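Side-chain contact in single domain haemoglobin (Campylobacter jejuni, PDB 2WY4), which binds heme, probably binds or carries oxygen, and may act as a nitric oxide dioxygenase: residues A[20-23]-A[24-27]. Sequence-based numbering, arbitrary orientation.
Sequences GEDL and TNEF
A water donates to E21 OE2 at 2.7 Å and gives its other hydrogen to N25 OD1, tying the acid to the amide one helical turn on. At the other end of that amide, N25 ND2 gives a hydrogen to a second water, 3.0 Å away. This second water in turn donates to D22 OD1, while D22 OD2 is hydrogen-bonded to N19 ND2. E21 reaches its water as a fully extended chain, CG anti to the backbone N (chi1 -175°), and its carboxylate plane stands 60° from that of the amide. Direct contact between these two side chains is slight, E21 CG lying 4.1 Å from N25 ND2.

Beneath them runs ordinary alpha-helical bonding within helix 4-34: N25 N to E21 O is 2.8 Å, and the same i to i+4 step links T24 to G20, E26 to D22 and F27 to L23. The side turned to the protein interior is buried. T24 OG1 bonds to the carbonyl O of P53, L23 packs on A104 and I105 of helix 94-109, and the side chain of F27 lies about 4 Å from the bound cyanide.

One helical turn thus serves two environments: a hydrated outer face, where as modelled a single amide joins two carboxylates through water, OD1 accepting and ND2 donating, and a buried, mostly apolar face, its T24 hydroxyl satisfied by the P53 carbonyl, that meets the globin core beside the heme ligand.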
# COMPACT_ATOMS: atom_id res chain seq x y z
N GLY A 20 7.76 5.01 8.12
CA GLY A 20 6.70 4.34 7.41
C GLY A 20 5.44 4.18 8.21
O GLY A 20 4.35 4.28 7.68
N GLU A 21 5.55 3.87 9.49
CA GLU A 21 4.40 3.72 10.35
C GLU A 21 3.65 5.03 10.49
O GLU A 21 2.44 5.04 10.60
CB GLU A 21 4.78 3.20 11.75
CG GLU A 21 3.60 2.93 12.66
CD GLU A 21 4.01 2.37 14.02
OE1 GLU A 21 5.23 2.17 14.24
OE2 GLU A 21 3.11 2.15 14.85
N ASP A 22 4.39 6.14 10.49
CA ASP A 22 3.73 7.42 10.55
C ASP A 22 2.92 7.68 9.25
O ASP A 22 1.80 8.19 9.28
CB ASP A 22 4.79 8.47 10.82
CG ASP A 22 5.58 8.13 12.05
OD1 ASP A 22 4.93 7.87 13.05
OD2 ASP A 22 6.80 8.07 12.03
N LEU A 23 3.50 7.30 8.12
CA LEU A 23 2.80 7.41 6.84
C LEU A 23 1.53 6.56 6.87
O LEU A 23 0.48 7.00 6.44
CB LEU A 23 3.69 6.93 5.72
CG LEU A 23 3.10 6.95 4.33
CD1 LEU A 23 2.70 8.37 3.95
CD2 LEU A 23 4.10 6.42 3.34
N THR A 24 1.63 5.32 7.36
CA THR A 24 0.45 4.49 7.31
C THR A 24 -0.57 4.88 8.37
O THR A 24 -1.76 4.70 8.17
CB THR A 24 0.76 3.01 7.31
OG1 THR A 24 1.51 2.70 8.50
CG2 THR A 24 1.65 2.66 6.13
N ASN A 25 -0.13 5.41 9.50
CA ASN A 25 -1.09 5.96 10.44
C ASN A 25 -1.92 7.03 9.74
O ASN A 25 -3.12 7.06 9.88
CB ASN A 25 -0.40 6.57 11.65
CG ASN A 25 -0.03 5.57 12.66
OD1 ASN A 25 -0.57 4.48 12.72
ND2 ASN A 25 0.91 5.97 13.51
N GLU A 26 -1.27 7.90 8.97
CA GLU A 26 -1.96 8.96 8.22
C GLU A 26 -2.88 8.37 7.15
O GLU A 26 -4.02 8.79 7.01
CB GLU A 26 -0.95 9.96 7.66
CG GLU A 26 -1.57 11.10 6.85
CD GLU A 26 -2.23 12.16 7.69
OE1 GLU A 26 -2.10 12.13 8.91
OE2 GLU A 26 -2.85 13.07 7.09
N PHE A 27 -2.41 7.35 6.44
CA PHE A 27 -3.23 6.66 5.46
C PHE A 27 -4.52 6.12 6.10
O PHE A 27 -5.60 6.36 5.55
CB PHE A 27 -2.44 5.50 4.85
CG PHE A 27 -3.27 4.49 4.11
CD1 PHE A 27 -3.66 4.70 2.80
CD2 PHE A 27 -3.63 3.31 4.73
CE1 PHE A 27 -4.36 3.76 2.17
CE2 PHE A 27 -4.32 2.36 4.09
CZ PHE A 27 -4.74 2.62 2.80
O HOH W 1 0.43 2.74 14.77
O HOH W 2 2.33 8.64 13.56